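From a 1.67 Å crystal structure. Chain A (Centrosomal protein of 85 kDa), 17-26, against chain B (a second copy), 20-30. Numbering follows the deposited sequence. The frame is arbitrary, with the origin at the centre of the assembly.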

ATOM      1  N   LYS A  17     -38.061  18.726  -2.247  1.00 19.73           N
ATOM      2  CA  LYS A  17     -37.591  17.446  -2.769  1.00 18.69           C
ATOM      3  C   LYS A  17     -36.146  17.534  -3.241  1.00 19.47           C
ATOM      4  O   LYS A  17     -35.382  16.574  -3.077  1.00 20.44           O
ATOM      5  CB  LYS A  17     -38.515  16.973  -3.889  1.00 17.98           C
ATOM      6  CG  LYS A  17     -39.884  16.552  -3.367  1.00 18.36           C
ATOM      7  CD  LYS A  17     -41.000  16.796  -4.367  1.00 40.61           C
ATOM      8  CE  LYS A  17     -41.128  15.662  -5.361  1.00 32.18           C
ATOM      9  NZ  LYS A  17     -42.305  15.878  -6.248  1.00 59.59           N
ATOM     10  N   GLN A  18     -35.747  18.673  -3.813  1.00 14.75           N
ATOM     11  CA  GLN A  18     -34.343  18.863  -4.166  1.00 14.24           C
ATOM     12  C   GLN A  18     -33.458  18.976  -2.929  1.00 22.37           C
ATOM     13  O   GLN A  18     -32.298  18.547  -2.958  1.00 22.01           O
ATOM     14  CB  GLN A  18     -34.186  20.098  -5.056  1.00 15.34           C
ATOM     15  CG  GLN A  18     -34.852  19.932  -6.416  1.00 23.61           C
ATOM     16  CD  GLN A  18     -34.467  21.006  -7.415  1.00 21.76           C
ATOM     17  OE1 GLN A  18     -34.537  20.790  -8.625  1.00 24.48           O
ATOM     18  NE2 GLN A  18     -34.071  22.173  -6.916  1.00 21.10           N
ATOM     19  N   GLN A  19     -33.977  19.542  -1.836  1.00 17.60           N
ATOM     20  CA  GLN A  19     -33.187  19.597  -0.610  1.00 16.64           C
ATOM     21  C   GLN A  19     -32.957  18.202  -0.043  1.00 19.83           C
ATOM     22  O   GLN A  19     -31.867  17.898   0.460  1.00 21.60           O
ATOM     23  CB  GLN A  19     -33.870  20.488   0.426  1.00 15.68           C
ATOM     24  CG  GLN A  19     -32.951  20.883   1.561  1.00 22.91           C
ATOM     25  CD  GLN A  19     -31.778  21.713   1.081  1.00 33.35           C
ATOM     26  OE1 GLN A  19     -31.902  22.491   0.133  1.00 36.41           O
ATOM     27  NE2 GLN A  19     -30.626  21.546   1.724  1.00 43.29           N
ATOM     28  N   GLN A  20     -33.977  17.346  -0.108  1.00 16.91           N
ATOM     29  CA  GLN A  20     -33.830  15.961   0.326  1.00 18.23           C
ATOM     30  C   GLN A  20     -32.744  15.253  -0.477  1.00 19.42           C
ATOM     31  O   GLN A  20     -31.885  14.569   0.088  1.00 20.77           O
ATOM     32  CB  GLN A  20     -35.171  15.237   0.190  1.00 20.88           C
ATOM     33  CG  GLN A  20     -35.142  13.755   0.542  1.00 24.56           C
ATOM     34  CD  GLN A  20     -36.517  13.107   0.459  1.00 42.42           C
ATOM     35  OE1 GLN A  20     -37.301  13.390  -0.451  1.00 41.62           O
ATOM     36  NE2 GLN A  20     -36.819  12.238   1.418  1.00 36.45           N
ATOM     37  N   LYS A  21     -32.761  15.420  -1.803  1.00 13.84           N
ATOM     38  CA  LYS A  21     -31.756  14.781  -2.645  1.00 15.81           C
ATOM     39  C   LYS A  21     -30.374  15.370  -2.396  1.00 16.29           C
ATOM     40  O   LYS A  21     -29.369  14.650  -2.427  1.00 20.45           O
ATOM     41  CB  LYS A  21     -32.146  14.916  -4.118  1.00 23.92           C
ATOM     42  CG  LYS A  21     -33.401  14.141  -4.494  1.00 34.33           C
ATOM     43  CD  LYS A  21     -33.802  14.388  -5.942  1.00 66.63           C
ATOM     44  CE  LYS A  21     -35.069  13.623  -6.303  1.00 55.93           C
ATOM     45  NZ  LYS A  21     -35.506  13.892  -7.703  1.00 68.78           N
ATOM     46  N   MET A  22     -30.304  16.675  -2.140  1.00 15.80           N
ATOM     47  CA  MET A  22     -29.020  17.306  -1.856  1.00 19.13           C
ATOM     48  C   MET A  22     -28.438  16.803  -0.540  1.00 16.97           C
ATOM     49  O   MET A  22     -27.233  16.540  -0.448  1.00 19.30           O
ATOM     50  CB  MET A  22     -29.189  18.823  -1.829  1.00 19.85           C
ATOM     51  CG  MET A  22     -27.897  19.606  -1.866  1.00 28.87           C
ATOM     52  SD  MET A  22     -28.250  21.367  -1.749  1.00 44.42           S
ATOM     53  CE  MET A  22     -29.822  21.426  -2.608  1.00 15.33           C
ATOM     54  N   ASP A  23     -29.275  16.676   0.492  1.00 19.83           N
ATOM     55  CA  ASP A  23     -28.805  16.126   1.760  1.00 21.68           C
ATOM     56  C   ASP A  23     -28.335  14.688   1.592  1.00 22.17           C
ATOM     57  O   ASP A  23     -27.338  14.275   2.196  1.00 22.97           O
ATOM     58  CB  ASP A  23     -29.911  16.204   2.812  1.00 21.02           C
ATOM     59  CG  ASP A  23     -30.243  17.628   3.205  1.00 32.09           C
ATOM     60  OD1 ASP A  23     -29.502  18.549   2.803  1.00 38.62           O
ATOM     61  OD2 ASP A  23     -31.248  17.826   3.920  1.00 40.66           O
ATOM     62  N   GLN A  24     -29.050  13.902   0.787  1.00 19.79           N
ATOM     63  CA  GLN A  24     -28.625  12.527   0.554  1.00 17.64           C
ATOM     64  C   GLN A  24     -27.302  12.478  -0.200  1.00 23.70           C
ATOM     65  O   GLN A  24     -26.457  11.619   0.087  1.00 18.86           O
ATOM     66  CB  GLN A  24     -29.722  11.766  -0.191  1.00 18.09           C
ATOM     67  CG  GLN A  24     -30.990  11.595   0.658  1.00 21.25           C
ATOM     68  CD  GLN A  24     -32.154  10.984  -0.105  1.00 32.24           C
ATOM     69  OE1 GLN A  24     -32.117  10.871  -1.329  1.00 30.44           O
ATOM     70  NE2 GLN A  24     -33.196  10.588   0.622  1.00 28.48           N
ATOM     71  N   LEU A  25     -27.091  13.400  -1.140  1.00 15.30           N
ATOM     72  CA  LEU A  25     -25.812  13.463  -1.837  1.00 19.42           C
ATOM     73  C   LEU A  25     -24.688  13.849  -0.886  1.00 24.82           C
ATOM     74  O   LEU A  25     -23.582  13.306  -0.972  1.00 19.36           O
ATOM     75  CB  LEU A  25     -25.895  14.450  -3.003  1.00 16.45           C
ATOM     76  CG  LEU A  25     -26.701  13.971  -4.214  1.00 25.43           C
ATOM     77  CD1 LEU A  25     -26.952  15.112  -5.188  1.00 16.33           C
ATOM     78  CD2 LEU A  25     -25.988  12.819  -4.910  1.00 23.49           C
ATOM     79  N   ARG A  26     -24.949  14.787   0.028  1.00 17.82           N
ATOM     80  CA  ARG A  26     -23.920  15.176   0.987  1.00 20.16           C
ATOM     81  C   ARG A  26     -23.542  14.015   1.901  1.00 19.23           C
ATOM     82  O   ARG A  26     -22.366  13.848   2.245  1.00 20.08           O
ATOM     83  CB  ARG A  26     -24.386  16.373   1.814  1.00 19.81           C
ATOM     84  CG  ARG A  26     -24.463  17.672   1.034  1.00 18.93           C
ATOM     85  CD  ARG A  26     -24.476  18.860   1.978  1.00 35.29           C
ATOM     86  NE  ARG A  26     -24.901  20.089   1.315  1.00 34.31           N
ATOM     87  CZ  ARG A  26     -24.081  20.923   0.684  1.00 39.38           C
ATOM     88  NH1 ARG A  26     -22.782  20.659   0.622  1.00 38.46           N
ATOM     89  NH2 ARG A  26     -24.563  22.021   0.116  1.00 40.00           N
TER
ATOM     90  N   GLN B  20     -27.644  23.444  -9.347  1.00 17.71           N
ATOM     91  CA  GLN B  20     -26.216  23.611  -9.589  1.00 18.46           C
ATOM     92  C   GLN B  20     -25.400  22.955  -8.483  1.00 26.69           C
ATOM     93  O   GLN B  20     -24.409  22.268  -8.755  1.00 22.46           O
ATOM     94  CB  GLN B  20     -25.875  25.094  -9.717  1.00 22.47           C
ATOM     95  CG  GLN B  20     -24.502  25.365 -10.302  1.00 37.47           C
ATOM     96  CD  GLN B  20     -24.316  26.818 -10.692  1.00 65.59           C
ATOM     97  OE1 GLN B  20     -25.228  27.633 -10.547  1.00 62.12           O
ATOM     98  NE2 GLN B  20     -23.131  27.149 -11.195  1.00 65.46           N
ATOM     99  N   LYS B  21     -25.814  23.143  -7.227  1.00 17.78           N
ATOM    100  CA  LYS B  21     -25.150  22.460  -6.121  1.00 19.83           C
ATOM    101  C   LYS B  21     -25.263  20.947  -6.257  1.00 22.03           C
ATOM    102  O   LYS B  21     -24.299  20.219  -5.993  1.00 24.62           O
ATOM    103  CB  LYS B  21     -25.737  22.928  -4.788  1.00 20.46           C
ATOM    104  CG  LYS B  21     -25.198  22.198  -3.568  1.00 23.12           C
ATOM    105  CD  LYS B  21     -23.680  22.316  -3.458  1.00 32.30           C
ATOM    106  CE  LYS B  21     -23.239  23.768  -3.370  1.00 41.46           C
ATOM    107  NZ  LYS B  21     -21.757  23.890  -3.256  1.00 56.39           N
ATOM    108  N   MET B  22     -26.434  20.451  -6.667  1.00 17.40           N
ATOM    109  CA  MET B  22     -26.602  19.010  -6.844  1.00 15.17           C
ATOM    110  C   MET B  22     -25.711  18.484  -7.962  1.00 19.09           C
ATOM    111  O   MET B  22     -25.146  17.389  -7.850  1.00 21.75           O
ATOM    112  CB  MET B  22     -28.064  18.676  -7.134  1.00 15.32           C
ATOM    113  CG  MET B  22     -29.028  19.126  -6.057  1.00 29.70           C
ATOM    114  SD  MET B  22     -30.737  18.923  -6.603  1.00 33.21           S
ATOM    115  CE  MET B  22     -30.848  17.141  -6.655  1.00 19.20           C
ATOM    116  N   ASP B  23     -25.581  19.247  -9.052  1.00 19.97           N
ATOM    117  CA  ASP B  23     -24.658  18.868 -10.117  1.00 19.97           C
ATOM    118  C   ASP B  23     -23.238  18.743  -9.588  1.00 18.60           C
ATOM    119  O   ASP B  23     -22.512  17.805  -9.940  1.00 20.95           O
ATOM    120  CB  ASP B  23     -24.709  19.895 -11.248  1.00 21.12           C
ATOM    121  CG  ASP B  23     -25.991  19.818 -12.051  1.00 23.98           C
ATOM    122  OD1 ASP B  23     -26.739  18.831 -11.891  1.00 25.84           O
ATOM    123  OD2 ASP B  23     -26.249  20.749 -12.842  1.00 23.62           O
ATOM    124  N   GLN B  24     -22.818  19.689  -8.749  1.00 21.11           N
ATOM    125  CA  GLN B  24     -21.471  19.639  -8.195  1.00 20.01           C
ATOM    126  C   GLN B  24     -21.295  18.430  -7.284  1.00 24.53           C
ATOM    127  O   GLN B  24     -20.247  17.769  -7.310  1.00 19.29           O
ATOM    128  CB  GLN B  24     -21.171  20.941  -7.455  1.00 18.97           C
ATOM    129  CG  GLN B  24     -21.090  22.142  -8.398  1.00 31.04           C
ATOM    130  CD  GLN B  24     -21.258  23.479  -7.697  1.00 41.50           C
ATOM    131  OE1 GLN B  24     -21.341  23.550  -6.471  1.00 36.60           O
ATOM    132  NE2 GLN B  24     -21.315  24.551  -8.482  1.00 40.04           N
ATOM    133  N   LEU B  25     -22.321  18.113  -6.490  1.00 17.02           N
ATOM    134  CA  LEU B  25     -22.229  16.977  -5.578  1.00 17.54           C
ATOM    135  C   LEU B  25     -22.198  15.656  -6.338  1.00 18.14           C
ATOM    136  O   LEU B  25     -21.457  14.740  -5.965  1.00 19.92           O
ATOM    137  CB  LEU B  25     -23.394  17.004  -4.587  1.00 18.70           C
ATOM    138  CG  LEU B  25     -23.352  18.125  -3.544  1.00 18.99           C
ATOM    139  CD1 LEU B  25     -24.679  18.235  -2.805  1.00 18.10           C
ATOM    140  CD2 LEU B  25     -22.211  17.891  -2.561  1.00 18.55           C
ATOM    141  N   ARG B  26     -22.999  15.536  -7.401  1.00 18.82           N
ATOM    142  CA  ARG B  26     -22.955  14.328  -8.220  1.00 19.06           C
ATOM    143  C   ARG B  26     -21.586  14.145  -8.855  1.00 23.85           C
ATOM    144  O   ARG B  26     -21.067  13.025  -8.924  1.00 23.18           O
ATOM    145  CB  ARG B  26     -24.033  14.373  -9.303  1.00 20.53           C
ATOM    146  CG  ARG B  26     -25.423  13.973  -8.842  1.00 27.20           C
ATOM    147  CD  ARG B  26     -26.396  13.958 -10.017  1.00 34.71           C
ATOM    148  NE  ARG B  26     -26.820  15.301 -10.401  1.00 50.28           N
ATOM    149  CZ  ARG B  26     -28.011  15.816 -10.111  1.00 53.35           C
ATOM    150  NH1 ARG B  26     -28.898  15.095  -9.438  1.00 49.31           N
ATOM    151  NH2 ARG B  26     -28.317  17.047 -10.496  1.00 49.28           N
ATOM    152  N   SER B  27     -20.987  15.236  -9.336  1.00 19.27           N
ATOM    153  CA  SER B  27     -19.644  15.143  -9.899  1.00 23.16           C
ATOM    154  C   SER B  27     -18.634  14.734  -8.835  1.00 29.15           C
ATOM    155  O   SER B  27     -17.731  13.929  -9.098  1.00 21.66           O
ATOM    156  CB  SER B  27     -19.254  16.476 -10.535  1.00 24.37           C
ATOM    157  OG  SER B  27     -17.989  16.393 -11.166  1.00 36.16           O
ATOM    158  N   GLN B  28     -18.775  15.273  -7.622  1.00 20.88           N
ATOM    159  CA  GLN B  28     -17.865  14.913  -6.540  1.00 21.10           C
ATOM    160  C   GLN B  28     -17.995  13.439  -6.172  1.00 23.85           C
ATOM    161  O   GLN B  28     -16.989  12.767  -5.910  1.00 22.89           O
ATOM    162  CB  GLN B  28     -18.127  15.805  -5.326  1.00 25.23           C
ATOM    163  CG  GLN B  28     -17.140  15.612  -4.187  1.00 33.23           C
ATOM    164  CD  GLN B  28     -17.335  16.619  -3.070  1.00 48.24           C
ATOM    165  OE1 GLN B  28     -18.345  17.323  -3.020  1.00 27.60           O
ATOM    166  NE2 GLN B  28     -16.363  16.695  -2.166  1.00 38.81           N
ATOM    167  N   VAL B  29     -19.224  12.917  -6.147  1.00 17.75           N
ATOM    168  CA  VAL B  29     -19.425  11.497  -5.861  1.00 14.98           C
ATOM    169  C   VAL B  29     -18.665  10.642  -6.868  1.00 25.86           C
ATOM    170  O   VAL B  29     -17.970   9.685  -6.504  1.00 21.77           O
ATOM    171  CB  VAL B  29     -20.926  11.158  -5.858  1.00 25.37           C
ATOM    172  CG1 VAL B  29     -21.126   9.652  -5.888  1.00 25.77           C
ATOM    173  CG2 VAL B  29     -21.610  11.769  -4.641  1.00 19.04           C
ATOM    174  N   GLN B  30     -18.797  10.974  -8.153  1.00 20.46           N
ATOM    175  CA  GLN B  30     -18.111  10.223  -9.199  1.00 19.51           C
ATOM    176  C   GLN B  30     -16.597  10.284  -9.020  1.00 20.91           C
ATOM    177  O   GLN B  30     -15.905   9.264  -9.138  1.00 19.27           O
ATOM    178  CB  GLN B  30     -18.527  10.772 -10.566  1.00 26.53           C
ATOM    179  CG  GLN B  30     -18.376   9.806 -11.717  1.00 50.84           C
ATOM    180  CD  GLN B  30     -19.212  10.222 -12.914  1.00 78.16           C
ATOM    181  OE1 GLN B  30     -20.119  11.047 -12.796  1.00 76.48           O
ATOM    182  NE2 GLN B  30     -18.911   9.652 -14.074  1.00 56.48           N
TER

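Two helices from two copies of the same protein pack side by side in this contact. Their N-to-C directions differ by 26°, so they run roughly parallel, and their axes come within 9.7 Å of each other. Like residues pair across the interface. The CA atoms of Met A22 and Met B22 are 5.8 Å apart, and those of Leu A25 and Leu B25 are 6.3 Å apart. No hydrogen bond crosses between the stretches. The contact is made by packing, and it buries 499 Å² in all. Leu A25, Met B22 and Leu B25 cover the most surface.

Leu A25 has the largest share, 104 Å². Its CA-to-CB bond points toward chain B, and its side chain adopts the m, t rotamer. CB lies 3.9 Å from CB of Leu B25, so the two leucines meet at the base of their side chains. CD1 reaches another part of the partner helix. CD1 of Leu A25 lies 3.9 Å from the backbone O of Met B22 and 4.2 Å from CB of the same residue. CD1 of Leu A25 also lies 4.1 Å from CG of Arg B26, where the aliphatic part of the arginine adds to the apolar surface.

Met B22 follows closely, with 101 Å². Its CA-to-CB bond points sideways, but the end of its side chain comes nearer to chain A. There it acts as a knob in a hole formed by Gln A18, Lys A21, Met A22 and Leu A25. SD of Met B22 is 4.0 Å from CB of Gln A18, and its CE is 3.6 Å from CB of Lys A21. Both polar residues therefore offer carbon to the methionine. CG of Met B22 lies 4.2 Å from CE of Met A22.

The two methionines differ in conformation. Met B22 has chi1 m, whereas Met A22 has chi1 t. The sulfur of Met A22 packs against a lysine: its SD is 3.6 Å from CG of Lys B21.

Leu B25 covers 74 Å². It is also in the m, t rotamer, and its CA-to-CB bond points toward chain A. Its CD1 is 3.6 Å from CG of Met A22 and 3.9 Å from CG of Arg A26. This methyl also lies over one face of the Arg A26 guanidinium, a flat surface that can pack against carbon.

The CA-to-CB bond of Arg A26 points away from chain B, but the end of the side chain comes nearer. Its NH2 lies 3.7 Å from CD of Lys B21. That approach is to a methylene of the lysine, and the charged NZ turns to its own helix, making a weak hydrogen bond to OE1 of Gln B24 at 3.3 Å. Arg B26 likewise has a partner within its chain. Its NH2 donates to OD1 of Asp B23 at 2.8 Å in a salt bridge, one turn back along the helix. Further along, CG2 of Val B29 lies 4.4 Å from the backbone O of Leu A25.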